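Local coordinates for protein cadherin-23 (PDB 5VH2) that probably serves cell adhesion and mechanotransduction in hearing as a calcium-binding cadherin, here represented by two consecutive extracellular repeats, at residues Leu80-Ala85 and Phe96-Val101; Gln11-Leu16 and Ile29-Thr34; Asp72-Thr77 and Leu107-Gln112. The protein carries 1 engineered substitution. All blocks are in the same frame, centred on the assembly; numbering follows the deposited sequence.

Contact 1 of 3, residues Leu80-Ala85 and Phe96-Val101; sequences LMNVSA and FCSVYV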
ATOM      1  N   LEU A  80       3.056  -3.469  18.229  1.00 18.72           N
ATOM      2  CA  LEU A  80       3.455  -3.189  19.611  1.00 18.49           C
ATOM      3  C   LEU A  80       4.266  -4.365  20.177  1.00 18.27           C
ATOM      4  O   LEU A  80       3.691  -5.410  20.563  1.00 18.11           O
ATOM      5  CB  LEU A  80       2.237  -2.887  20.490  1.00 18.44           C
ATOM      6  CG  LEU A  80       2.517  -2.573  21.983  1.00 18.31           C
ATOM      7  CD1 LEU A  80       3.145  -1.191  22.180  1.00 18.55           C
ATOM      8  CD2 LEU A  80       1.278  -2.724  22.862  1.00 18.23           C
ATOM      9  N   MET A  81       5.589  -4.173  20.257  1.00 18.32           N
ATOM     10  CA  MET A  81       6.496  -5.270  20.597  1.00 18.24           C
ATOM     11  C   MET A  81       6.868  -5.201  22.054  1.00 18.14           C
ATOM     12  O   MET A  81       7.102  -4.118  22.575  1.00 18.24           O
ATOM     13  CB  MET A  81       7.788  -5.163  19.791  1.00 18.46           C
ATOM     14  CG  MET A  81       7.693  -5.707  18.399  1.00 18.63           C
ATOM     15  SD  MET A  81       9.055  -5.234  17.374  1.00 18.94           S
ATOM     16  CE  MET A  81       8.667  -3.511  17.063  1.00 19.02           C
ATOM     17  N   ASN A  82       6.989  -6.364  22.690  1.00 18.04           N
ATOM     18  CA  ASN A  82       7.409  -6.432  24.092  1.00 18.03           C
ATOM     19  C   ASN A  82       8.853  -6.810  24.113  1.00 18.24           C
ATOM     20  O   ASN A  82       9.222  -7.856  23.531  1.00 18.29           O
ATOM     21  CB  ASN A  82       6.653  -7.518  24.838  1.00 17.85           C
ATOM     22  CG  ASN A  82       5.315  -7.050  25.348  1.00 17.69           C
ATOM     23  OD1 ASN A  82       4.477  -6.619  24.591  1.00 17.67           O
ATOM     24  ND2 ASN A  82       5.100  -7.157  26.644  1.00 17.66           N
ATOM     25  N   VAL A  83       9.667  -6.009  24.819  1.00 18.43           N
ATOM     26  CA  VAL A  83      11.115  -6.262  24.860  1.00 18.73           C
ATOM     27  C   VAL A  83      11.565  -6.534  26.293  1.00 18.91           C
ATOM     28  O   VAL A  83      11.081  -5.885  27.234  1.00 18.92           O
ATOM     29  CB  VAL A  83      11.881  -5.067  24.277  1.00 18.95           C
ATOM     30  CG1 VAL A  83      13.379  -5.286  24.337  1.00 19.31           C
ATOM     31  CG2 VAL A  83      11.489  -4.845  22.830  1.00 18.84           C
ATOM     32  N   SER A  84      12.496  -7.472  26.458  1.00 19.15           N
ATOM     33  CA  SER A  84      13.122  -7.718  27.758  1.00 19.47           C
ATOM     34  C   SER A  84      14.634  -7.408  27.704  1.00 19.97           C
ATOM     35  O   SER A  84      15.295  -7.539  26.639  1.00 20.05           O
ATOM     36  CB  SER A  84      12.888  -9.156  28.202  1.00 19.44           C
ATOM     37  OG  SER A  84      13.700 -10.064  27.461  1.00 19.66           O
ATOM     38  N   ALA A  85      15.177  -6.987  28.851  1.00 20.36           N
ATOM     39  CA  ALA A  85      16.608  -6.902  29.030  1.00 20.94           C
ATOM     40  C   ALA A  85      16.936  -7.737  30.236  1.00 21.33           C
ATOM     41  O   ALA A  85      16.443  -7.501  31.325  1.00 21.40           O
ATOM     42  CB  ALA A  85      17.027  -5.469  29.250  1.00 21.23           C
ATOM     43  N   PHE A  96      11.822  -4.391  31.468  1.00 20.04           N
ATOM     44  CA  PHE A  96      10.786  -4.494  30.424  1.00 19.50           C
ATOM     45  C   PHE A  96      10.400  -3.150  29.861  1.00 19.50           C
ATOM     46  O   PHE A  96      10.399  -2.152  30.577  1.00 19.85           O
ATOM     47  CB  PHE A  96       9.527  -5.171  30.978  1.00 19.18           C
ATOM     48  CG  PHE A  96       9.757  -6.555  31.538  1.00 19.18           C
ATOM     49  CD1 PHE A  96       9.709  -7.688  30.711  1.00 18.90           C
ATOM     50  CD2 PHE A  96       9.997  -6.730  32.882  1.00 19.53           C
ATOM     51  CE1 PHE A  96       9.910  -8.946  31.231  1.00 18.97           C
ATOM     52  CE2 PHE A  96      10.169  -7.986  33.418  1.00 19.58           C
ATOM     53  CZ  PHE A  96      10.119  -9.096  32.596  1.00 19.29           C
ATOM     54  N   CYS A  97      10.090  -3.141  28.571  1.00 19.20           N
ATOM     55  CA  CYS A  97       9.468  -1.990  27.889  1.00 19.18           C
ATOM     56  C   CYS A  97       8.598  -2.520  26.743  1.00 18.78           C
ATOM     57  O   CYS A  97       8.587  -3.736  26.453  1.00 18.56           O
ATOM     58  CB  CYS A  97      10.539  -1.052  27.322  1.00 19.50           C
ATOM     59  SG  CYS A  97      11.554  -1.760  26.007  1.00 19.40           S
ATOM     60  N   SER A  98       7.915  -1.623  26.043  1.00 18.78           N
ATOM     61  CA  SER A  98       7.360  -1.986  24.745  1.00 18.57           C
ATOM     62  C   SER A  98       7.781  -0.996  23.668  1.00 18.76           C
ATOM     63  O   SER A  98       8.321   0.067  23.965  1.00 19.05           O
ATOM     64  CB  SER A  98       5.840  -2.130  24.833  1.00 18.39           C
ATOM     65  OG  SER A  98       5.484  -3.194  25.710  1.00 18.19           O
ATOM     66  N   VAL A  99       7.578  -1.362  22.411  1.00 18.67           N
ATOM     67  CA  VAL A  99       7.995  -0.539  21.292  1.00 18.88           C
ATOM     68  C   VAL A  99       6.834  -0.410  20.312  1.00 18.89           C
ATOM     69  O   VAL A  99       6.309  -1.421  19.818  1.00 18.74           O
ATOM     70  CB  VAL A  99       9.226  -1.140  20.590  1.00 18.93           C
ATOM     71  CG1 VAL A  99       9.662  -0.273  19.403  1.00 19.17           C
ATOM     72  CG2 VAL A  99      10.379  -1.257  21.575  1.00 19.02           C
ATOM     73  N   TYR A 100       6.396   0.829  20.082  1.00 19.14           N
ATOM     74  CA  TYR A 100       5.217   1.099  19.255  1.00 19.27           C
ATOM     75  C   TYR A 100       5.743   1.586  17.923  1.00 19.53           C
ATOM     76  O   TYR A 100       6.451   2.618  17.860  1.00 19.76           O
ATOM     77  CB  TYR A 100       4.333   2.152  19.946  1.00 19.48           C
ATOM     78  CG  TYR A 100       3.052   2.601  19.234  1.00 19.75           C
ATOM     79  CD1 TYR A 100       2.045   1.683  18.892  1.00 19.63           C
ATOM     80  CD2 TYR A 100       2.785   3.961  19.042  1.00 20.20           C
ATOM     81  CE1 TYR A 100       0.865   2.100  18.276  1.00 19.97           C
ATOM     82  CE2 TYR A 100       1.616   4.396  18.436  1.00 20.54           C
ATOM     83  CZ  TYR A 100       0.651   3.454  18.035  1.00 20.43           C
ATOM     84  OH  TYR A 100      -0.533   3.854  17.406  1.00 20.86           O
ATOM     85  N   VAL A 101       5.450   0.808  16.874  1.00 19.53           N
ATOM     86  CA  VAL A 101       5.770   1.211  15.496  1.00 19.85           C
ATOM     87  C   VAL A 101       4.478   1.422  14.704  1.00 20.15           C
ATOM     88  O   VAL A 101       3.647   0.531  14.643  1.00 20.07           O
ATOM     89  CB  VAL A 101       6.616   0.136  14.793  1.00 19.79           C
ATOM     90  CG1 VAL A 101       7.047   0.611  13.413  1.00 20.17           C
ATOM     91  CG2 VAL A 101       7.847  -0.201  15.638  1.00 19.56           C
TER
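Met-81 and Val-83 pair with Val-99 and Cys-97 in an antiparallel beta hairpin, strands 78-87 and 94-104, which supplies the two central strands of one sheet in a cadherin repeat, a Greek-key beta sandwich. Two hydrogen-bonded pairs hold the ladder. Met-81 N gives to Val-99 O at 2.9 Å in a nearly straight bond, and Val-99 N returns one to Met-81 O at 2.8 Å; Val-83 and Cys-97 repeat the exchange, with Val-83 N to Cys-97 O at 3.0 Å. The N-to-C directions of the two short segments make 154°, antiparallel with the usual twist. Residues then alternate between the two sides of the sheet. Met-81, Val-83, Cys-97 and Val-99 face the sandwich interior, where Val-99 meets Ile-29 and Val-31, and Cys-97 and Val-83 meet Phe-8 of the opposing sheet. Leu-80, Asn-82, Ser-98 and Tyr-100 lie on the outer face; there Leu-80 CD1 rests 3.9 Å from Ser-98 CB. Within the interior layer Val-83 CG2 touches Val-99 CG2 at 4.0 Å across the pairing. The Met-81 side chain, bent at its last torsion (chi3 -74°), reaches diagonally past Val-99 CG1 until CE packs on Val-101 CG2 at 3.7 Å.

Contact 2 of 3, residues Gln11-Leu16 and Ile29-Thr34; sequences QQYNRL and IVVRAT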
ATOM      1  N   GLN A  11       9.611   3.650  29.085  1.00 20.98           N
ATOM      2  CA  GLN A  11       8.584   2.614  29.269  1.00 20.50           C
ATOM      3  C   GLN A  11       7.987   2.117  27.936  1.00 19.99           C
ATOM      4  O   GLN A  11       7.853   0.910  27.720  1.00 19.58           O
ATOM      5  CB  GLN A  11       7.459   3.121  30.180  1.00 20.72           C
ATOM      6  CG  GLN A  11       7.796   2.982  31.649  1.00 21.10           C
ATOM      7  CD  GLN A  11       6.585   3.104  32.558  1.00 21.22           C
ATOM      8  OE1 GLN A  11       6.250   4.198  32.946  1.00 21.74           O
ATOM      9  NE2 GLN A  11       5.980   1.984  32.961  1.00 20.82           N
ATOM     10  N   GLN A  12       7.572   3.065  27.096  1.00 20.11           N
ATOM     11  CA  GLN A  12       7.153   2.764  25.721  1.00 19.80           C
ATOM     12  C   GLN A  12       8.025   3.593  24.785  1.00 20.04           C
ATOM     13  O   GLN A  12       8.058   4.828  24.886  1.00 20.47           O
ATOM     14  CB  GLN A  12       5.668   3.074  25.473  1.00 19.78           C
ATOM     15  CG  GLN A  12       5.177   2.563  24.120  1.00 19.51           C
ATOM     16  CD  GLN A  12       3.817   3.144  23.698  1.00 19.67           C
ATOM     17  OE1 GLN A  12       2.752   2.822  24.266  1.00 19.60           O
ATOM     18  NE2 GLN A  12       3.847   4.011  22.713  1.00 19.95           N
ATOM     19  N   TYR A  13       8.750   2.909  23.897  1.00 19.82           N
ATOM     20  CA  TYR A  13       9.446   3.603  22.818  1.00 20.01           C
ATOM     21  C   TYR A  13       8.494   3.800  21.637  1.00 19.94           C
ATOM     22  O   TYR A  13       7.548   3.004  21.451  1.00 19.67           O
ATOM     23  CB  TYR A  13      10.677   2.823  22.377  1.00 19.91           C
ATOM     24  CG  TYR A  13      11.802   2.767  23.395  1.00 20.13           C
ATOM     25  CD1 TYR A  13      11.853   1.775  24.365  1.00 19.99           C
ATOM     26  CD2 TYR A  13      12.855   3.684  23.346  1.00 20.54           C
ATOM     27  CE1 TYR A  13      12.916   1.695  25.269  1.00 20.30           C
ATOM     28  CE2 TYR A  13      13.913   3.644  24.249  1.00 20.86           C
ATOM     29  CZ  TYR A  13      13.950   2.639  25.201  1.00 20.75           C
ATOM     30  OH  TYR A  13      15.022   2.576  26.066  1.00 21.15           O
ATOM     31  N   ASN A  14       8.758   4.836  20.846  1.00 20.26           N
ATOM     32  CA  ASN A  14       7.902   5.207  19.726  1.00 20.35           C
ATOM     33  C   ASN A  14       8.693   5.414  18.465  1.00 20.47           C
ATOM     34  O   ASN A  14       9.620   6.239  18.423  1.00 20.75           O
ATOM     35  CB  ASN A  14       7.154   6.507  20.004  1.00 20.77           C
ATOM     36  CG  ASN A  14       6.032   6.327  20.986  1.00 20.72           C
ATOM     37  OD1 ASN A  14       5.341   5.315  20.977  1.00 20.37           O
ATOM     38  ND2 ASN A  14       5.835   7.318  21.834  1.00 21.12           N
ATOM     39  N   ARG A  15       8.304   4.681  17.425  1.00 20.32           N
ATOM     40  CA  ARG A  15       8.699   5.025  16.067  1.00 20.55           C
ATOM     41  C   ARG A  15       7.466   5.206  15.174  1.00 20.75           C
ATOM     42  O   ARG A  15       6.798   4.223  14.823  1.00 20.58           O
ATOM     43  CB  ARG A  15       9.586   3.933  15.485  1.00 20.36           C
ATOM     44  CG  ARG A  15       9.973   4.168  14.021  1.00 20.64           C
ATOM     45  CD  ARG A  15      10.642   5.514  13.822  1.00 20.98           C
ATOM     46  NE  ARG A  15      10.948   5.781  12.430  1.00 21.28           N
ATOM     47  CZ  ARG A  15      11.944   5.221  11.752  1.00 21.29           C
ATOM     48  NH1 ARG A  15      12.146   5.574  10.484  1.00 21.63           N
ATOM     49  NH2 ARG A  15      12.687   4.262  12.290  1.00 21.03           N
ATOM     50  N   LEU A  16       7.188   6.447  14.795  1.00 21.18           N
ATOM     51  CA  LEU A  16       5.979   6.805  14.048  1.00 21.51           C
ATOM     52  C   LEU A  16       6.330   7.116  12.598  1.00 21.86           C
ATOM     53  O   LEU A  16       7.336   7.783  12.320  1.00 22.02           O
ATOM     54  CB  LEU A  16       5.284   8.017  14.677  1.00 21.89           C
ATOM     55  CG  LEU A  16       5.173   7.965  16.214  1.00 21.66           C
ATOM     56  CD1 LEU A  16       4.640   9.240  16.832  1.00 22.15           C
ATOM     57  CD2 LEU A  16       4.362   6.749  16.630  1.00 21.25           C
ATOM     58  N   ILE A  29      14.394   1.606  15.653  1.00 20.30           N
ATOM     59  CA  ILE A  29      14.639   2.414  16.837  1.00 20.37           C
ATOM     60  C   ILE A  29      15.680   1.706  17.699  1.00 20.40           C
ATOM     61  O   ILE A  29      15.812   0.488  17.608  1.00 20.27           O
ATOM     62  CB  ILE A  29      13.336   2.640  17.665  1.00 20.18           C
ATOM     63  CG1 ILE A  29      13.604   3.577  18.855  1.00 20.38           C
ATOM     64  CG2 ILE A  29      12.765   1.311  18.153  1.00 19.85           C
ATOM     65  CD1 ILE A  29      12.391   4.291  19.344  1.00 20.39           C
ATOM     66  N   VAL A  30      16.404   2.458  18.529  1.00 20.66           N
ATOM     67  CA  VAL A  30      17.368   1.854  19.458  1.00 20.80           C
ATOM     68  C   VAL A  30      16.863   1.877  20.895  1.00 20.76           C
ATOM     69  O   VAL A  30      16.507   2.952  21.425  1.00 20.92           O
ATOM     70  CB  VAL A  30      18.758   2.507  19.396  1.00 21.26           C
ATOM     71  CG1 VAL A  30      18.702   4.007  19.716  1.00 21.54           C
ATOM     72  CG2 VAL A  30      19.731   1.741  20.299  1.00 21.49           C
ATOM     73  N   VAL A  31      16.832   0.690  21.513  1.00 20.61           N
ATOM     74  CA  VAL A  31      16.477   0.619  22.936  1.00 20.64           C
ATOM     75  C   VAL A  31      17.748   0.590  23.783  1.00 21.12           C
ATOM     76  O   VAL A  31      18.839   0.285  23.292  1.00 21.35           O
ATOM     77  CB  VAL A  31      15.550  -0.586  23.292  1.00 20.25           C
ATOM     78  CG1 VAL A  31      14.221  -0.464  22.555  1.00 19.87           C
ATOM     79  CG2 VAL A  31      16.213  -1.918  22.979  1.00 20.24           C
ATOM     80  N   ARG A  32      17.578   0.903  25.051  1.00 21.33           N
ATOM     81  CA  ARG A  32      18.704   0.935  25.966  1.00 21.90           C
ATOM     82  C   ARG A  32      18.240   0.725  27.409  1.00 22.04           C
ATOM     83  O   ARG A  32      17.370   1.467  27.908  1.00 22.02           O
ATOM     84  CB  ARG A  32      19.493   2.251  25.845  1.00 22.41           C
ATOM     85  CG  ARG A  32      20.912   2.029  26.330  1.00 23.03           C
ATOM     86  CD  ARG A  32      21.739   3.261  26.613  1.00 23.70           C
ATOM     87  NE  ARG A  32      22.766   2.869  27.575  1.00 24.35           N
ATOM     88  CZ  ARG A  32      23.603   3.716  28.176  1.00 25.13           C
ATOM     89  NH1 ARG A  32      23.527   5.041  27.961  1.00 25.36           N
ATOM     90  NH2 ARG A  32      24.474   3.238  29.066  1.00 25.77           N
ATOM     91  N   ALA A  33      18.804  -0.309  28.041  1.00 22.23           N
ATOM     92  CA  ALA A  33      18.565  -0.566  29.445  1.00 22.49           C
ATOM     93  C   ALA A  33      19.883  -0.516  30.164  1.00 23.27           C
ATOM     94  O   ALA A  33      20.840  -1.148  29.755  1.00 23.46           O
ATOM     95  CB  ALA A  33      17.893  -1.909  29.667  1.00 22.06           C
ATOM     96  N   THR A  34      19.921   0.245  31.243  1.00 23.82           N
ATOM     97  CA  THR A  34      21.111   0.431  32.028  1.00 24.71           C
ATOM     98  C   THR A  34      21.003  -0.462  33.265  1.00 25.00           C
ATOM     99  O   THR A  34      19.909  -0.644  33.827  1.00 24.67           O
ATOM    100  CB  THR A  34      21.261   1.900  32.403  1.00 25.28           C
ATOM    101  OG1 THR A  34      19.982   2.392  32.814  1.00 25.01           O
ATOM    102  CG2 THR A  34      21.679   2.673  31.204  1.00 25.16           C
TER
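Tyr-13 reaches from strand 12-19 across the interior of the beta sandwich to Ile-29, Val-31 and Arg-32 on strand 27-34, which is interrupted at Val-31 and Arg-32, joining the two facing sheets of the cadherin fold by side chains. Its ring is the centre of the first shell. Val-31 CG1 sits over one face in a CH-pi contact, 3.9 Å from the ring centroid and displaced toward the rim near CD1 and CE1. At the far end of the ring, Arg-32 N donates to Tyr-13 OH at 3.2 Å, with 153° at the hydrogen. At the root of the same side chain, Tyr-13 CB meets Ile-29 CD1 at 3.8 Å, the two side chains crossing at about a right angle. Ile-29 CG1 stands anti to the backbone N (chi1 -176°), and the CD1 beyond it also comes within 3.5 Å of Asn-14 O. Around this shell, Phe-8 packs on both Tyr-13 and Val-31, while Val-99, on strand 94-104 beside the tyrosine's own strand, touches Ile-29. The strand carrying the ring is itself held in place by backbone bonds from Tyr-13 to Ser-98 and Tyr-100, and the phenol oxygen is hydrogen-bonded with Thr-9 OG1.

Contact 3 of 3, residues Asp72-Thr77 and Leu107-Gln112; sequences DYETKT and LDEAVQ. With CA (calcium ion), chain G; NA (sodium ion), chain H; CA (calcium ion), chain F.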
ATOM      1  N   ASP A  72       3.725  -3.831   5.192  1.00 23.54           N
ATOM      2  CA  ASP A  72       2.557  -3.488   4.415  1.00 24.19           C
ATOM      3  C   ASP A  72       1.514  -2.738   5.263  1.00 23.92           C
ATOM      4  O   ASP A  72       0.884  -3.313   6.187  1.00 23.54           O
ATOM      5  CB  ASP A  72       1.995  -4.764   3.801  1.00 24.72           C
ATOM      6  CG  ASP A  72       0.905  -4.503   2.782  1.00 25.60           C
ATOM      7  OD1 ASP A  72       0.695  -3.323   2.367  1.00 25.89           O
ATOM      8  OD2 ASP A  72       0.274  -5.512   2.386  1.00 26.09           O
ATOM      9  N   TYR A  73       1.323  -1.456   4.942  1.00 24.19           N
ATOM     10  CA  TYR A  73       0.279  -0.648   5.566  1.00 24.15           C
ATOM     11  C   TYR A  73      -1.092  -1.297   5.429  1.00 24.55           C
ATOM     12  O   TYR A  73      -1.870  -1.369   6.391  1.00 24.23           O
ATOM     13  CB  TYR A  73       0.238   0.729   4.934  1.00 24.65           C
ATOM     14  CG  TYR A  73      -0.710   1.681   5.605  1.00 24.68           C
ATOM     15  CD1 TYR A  73      -0.311   2.417   6.712  1.00 24.11           C
ATOM     16  CD2 TYR A  73      -1.990   1.875   5.128  1.00 25.37           C
ATOM     17  CE1 TYR A  73      -1.165   3.305   7.342  1.00 24.23           C
ATOM     18  CE2 TYR A  73      -2.863   2.765   5.760  1.00 25.48           C
ATOM     19  CZ  TYR A  73      -2.439   3.473   6.875  1.00 24.90           C
ATOM     20  OH  TYR A  73      -3.258   4.356   7.533  1.00 25.07           O
ATOM     21  N   GLU A  74      -1.352  -1.809   4.238  1.00 25.30           N
ATOM     22  CA  GLU A  74      -2.637  -2.420   3.905  1.00 25.89           C
ATOM     23  C   GLU A  74      -2.869  -3.779   4.553  1.00 25.51           C
ATOM     24  O   GLU A  74      -3.983  -4.256   4.522  1.00 25.88           O
ATOM     25  CB  GLU A  74      -2.778  -2.551   2.382  1.00 26.94           C
ATOM     26  CG  GLU A  74      -3.133  -1.252   1.626  1.00 27.64           C
ATOM     27  CD  GLU A  74      -1.989  -0.238   1.529  1.00 27.36           C
ATOM     28  OE1 GLU A  74      -2.290   0.975   1.513  1.00 27.58           O
ATOM     29  OE2 GLU A  74      -0.795  -0.627   1.463  1.00 26.97           O
ATOM     30  N   THR A  75      -1.849  -4.416   5.124  1.00 24.84           N
ATOM     31  CA  THR A  75      -2.039  -5.646   5.933  1.00 24.41           C
ATOM     32  C   THR A  75      -1.963  -5.384   7.442  1.00 23.49           C
ATOM     33  O   THR A  75      -2.661  -6.037   8.202  1.00 23.25           O
ATOM     34  CB  THR A  75      -0.996  -6.718   5.601  1.00 24.39           C
ATOM     35  OG1 THR A  75      -1.073  -7.033   4.215  1.00 25.33           O
ATOM     36  CG2 THR A  75      -1.229  -8.002   6.454  1.00 24.02           C
ATOM     37  N   LYS A  76      -1.090  -4.467   7.868  1.00 23.05           N
ATOM     38  CA  LYS A  76      -1.041  -4.101   9.291  1.00 22.32           C
ATOM     39  C   LYS A  76      -0.425  -2.712   9.464  1.00 22.18           C
ATOM     40  O   LYS A  76       0.690  -2.442   9.038  1.00 22.16           O
ATOM     41  CB  LYS A  76      -0.244  -5.154  10.082  1.00 21.74           C
ATOM     42  CG  LYS A  76      -0.400  -5.103  11.588  1.00 21.08           C
ATOM     43  CD  LYS A  76       0.202  -6.348  12.206  1.00 20.70           C
ATOM     44  CE  LYS A  76       0.795  -6.110  13.597  1.00 20.07           C
ATOM     45  NZ  LYS A  76      -0.217  -5.958  14.696  1.00 19.80           N
ATOM     46  N   THR A  77      -1.186  -1.831  10.089  1.00 22.14           N
ATOM     47  CA  THR A  77      -0.849  -0.414  10.179  1.00 22.20           C
ATOM     48  C   THR A  77       0.103  -0.085  11.326  1.00 21.56           C
ATOM     49  O   THR A  77       0.802   0.926  11.275  1.00 21.61           O
ATOM     50  CB  THR A  77      -2.127   0.411  10.398  1.00 22.55           C
ATOM     51  OG1 THR A  77      -2.911  -0.187  11.446  1.00 22.21           O
ATOM     52  CG2 THR A  77      -2.945   0.444   9.109  1.00 23.37           C
ATOM     53  N   LEU A 107       2.220   5.094  -1.679  1.00 28.63           N
ATOM     54  CA  LEU A 107       1.573   4.651  -2.895  1.00 29.64           C
ATOM     55  C   LEU A 107       2.312   3.453  -3.487  1.00 29.68           C
ATOM     56  O   LEU A 107       3.209   3.603  -4.321  1.00 30.00           O
ATOM     57  CB  LEU A 107       1.537   5.800  -3.882  1.00 30.52           C
ATOM     58  CG  LEU A 107       0.568   5.658  -5.056  1.00 31.77           C
ATOM     59  CD1 LEU A 107      -0.901   5.855  -4.671  1.00 32.13           C
ATOM     60  CD2 LEU A 107       0.977   6.675  -6.106  1.00 32.56           C
ATOM     61  N   ASP A 108       1.899   2.262  -3.062  1.00 35.31           N
ATOM     62  CA  ASP A 108       2.504   0.996  -3.489  1.00 35.98           C
ATOM     63  C   ASP A 108       1.478  -0.080  -3.907  1.00 34.58           C
ATOM     64  O   ASP A 108       1.805  -1.256  -3.968  1.00 35.18           O
ATOM     65  CB  ASP A 108       3.370   0.454  -2.351  1.00 37.69           C
ATOM     66  CG  ASP A 108       2.557   0.044  -1.119  1.00 37.10           C
ATOM     67  OD1 ASP A 108       1.430   0.547  -0.912  1.00 35.61           O
ATOM     68  OD2 ASP A 108       3.048  -0.778  -0.330  1.00 38.26           O
ATOM     69  N   GLU A 109       0.245   0.321  -4.185  1.00 32.91           N
ATOM     70  CA  GLU A 109      -0.815  -0.649  -4.468  1.00 31.73           C
ATOM     71  C   GLU A 109      -1.569  -0.264  -5.723  1.00 30.49           C
ATOM     72  O   GLU A 109      -1.450   0.856  -6.185  1.00 30.36           O
ATOM     73  CB  GLU A 109      -1.811  -0.774  -3.303  1.00 31.03           C
ATOM     74  CG  GLU A 109      -1.218  -1.177  -1.976  1.00 32.18           C
ATOM     75  CD  GLU A 109      -0.733  -2.601  -1.954  1.00 33.07           C
ATOM     76  OE1 GLU A 109      -0.140  -2.986  -0.938  1.00 34.26           O
ATOM     77  OE2 GLU A 109      -0.940  -3.328  -2.939  1.00 32.72           O
ATOM     78  N   ALA A 110      -2.380  -1.205  -6.222  1.00 29.70           N
ATOM     79  CA  ALA A 110      -3.088  -1.054  -7.488  1.00 28.71           C
ATOM     80  C   ALA A 110      -4.393  -0.269  -7.290  1.00 27.47           C
ATOM     81  O   ALA A 110      -4.447   0.648  -6.448  1.00 27.50           O
ATOM     82  CB  ALA A 110      -3.332  -2.430  -8.118  1.00 28.69           C
ATOM     83  N   VAL A 111      -5.419  -0.586  -8.082  1.00 26.57           N
ATOM     84  CA  VAL A 111      -6.652   0.178  -8.124  1.00 25.58           C
ATOM     85  C   VAL A 111      -7.805  -0.774  -8.414  1.00 24.97           C
ATOM     86  O   VAL A 111      -7.661  -1.653  -9.279  1.00 25.14           O
ATOM     87  CB  VAL A 111      -6.607   1.139  -9.309  1.00 25.35           C
ATOM     88  CG1 VAL A 111      -7.909   1.900  -9.397  1.00 24.52           C
ATOM     89  CG2 VAL A 111      -5.405   2.071  -9.196  1.00 26.15           C
ATOM     90  N   GLN A 112      -8.947  -0.569  -7.749  1.00 24.38           N
ATOM     91  CA  GLN A 112     -10.181  -1.321  -8.059  1.00 23.90           C
ATOM     92  C   GLN A 112     -11.176  -0.465  -8.848  1.00 23.30           C
ATOM     93  O   GLN A 112     -11.260   0.737  -8.617  1.00 23.14           O
ATOM     94  CB  GLN A 112     -10.899  -1.759  -6.786  1.00 23.81           C
ATOM     95  CG  GLN A 112     -10.077  -2.522  -5.777  1.00 24.47           C
ATOM     96  CD  GLN A 112     -10.851  -2.726  -4.500  1.00 24.33           C
ATOM     97  OE1 GLN A 112     -11.624  -3.677  -4.369  1.00 24.31           O
ATOM     98  NE2 GLN A 112     -10.660  -1.821  -3.543  1.00 24.33           N
TER
HETATM   99 CA    CA G1403       0.757  -1.501   0.622  1.00 27.03          CA
HETATM  100 NA    NA H1404      -3.194   2.392  -5.782  1.00 28.70          NA
HETATM  101 CA    CA F1402       0.047   1.875   0.639  1.00 27.43          CA
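Asp-72 and Glu-74 meet Asp-108 and Glu-109 through metal coordination: four acidic side chains, two from each segment, converge on one calcium ion. Asp-72 OD1 binds it at 2.5 Å and Glu-109 OE1 at 2.3 Å; Glu-74 OE2 is a further ligand, while Asp-108 grips it with both carboxylate oxygens. Glu-20 completes this site. A second calcium shares three of these residues, Glu-74, Asp-108 and Glu-20. Glu-74 chelates it through OE1 and OE2, and Asp-108 OD1 binds it at 2.5 Å, so that Glu-74 OE2 and Asp-108 OD1 touch both ions; Asn-105, Glu-106 and Asp-141 complete it.

Four carboxylates this close would be expected to repel one another, and the cations between them probably offset this. Asp-72 OD1 and Glu-109 OE1, 3.4 Å apart, are neighbours because both bind the same calcium. The Glu-74 and Glu-109 chains slide past each other in opposite directions, each bent at chi2, and their carboxylate planes stand 70° apart.

Hydrogen bonds within 72-77 act as a second shell. Glu-74 N reaches Asp-72 OD1 from above the carboxylate plane, closing an Asx turn, and Thr-75 OG1 donates to Asp-72 OD2 at 2.7 Å; together they help fix the carboxylate's rotation.

Toward the second repeat, the carbonyls Glu-109 O and Ala-110 O of the same segment bind a sodium ion, the latter at 2.2 Å, together with Asp-141, Asp-193 and the engineered Asp-139. An Asp-X-Glu motif facing a variant of the Asp-X-Asn-Asp-Asn linker is the hallmark of the calcium-binding junction between successive cadherin repeats.

How the contacts relate
Contacts 1 and 2 lie within the first cadherin repeat; contact 3 joins it to the second. The centres of contacts 1 and 2 are about 8 Å apart and the two share a sheet: strand 12-19 runs beside strand 94-104, with Tyr-100 O probably bonded to Arg-15 N at 2.8 Å. Contact 1 pairs the two central strands of that sheet, while contact 2 packs the edge strand 12-19 against strand 27-34 of the facing sheet. Contact 3 stands apart, its centre about 26 Å from that of contact 1 and 27 Å from that of contact 2. In sequence, the chain passes from the Asp-72/Glu-74 loop into strand 78-87, and strand 94-104 runs on toward the linker at 107-112.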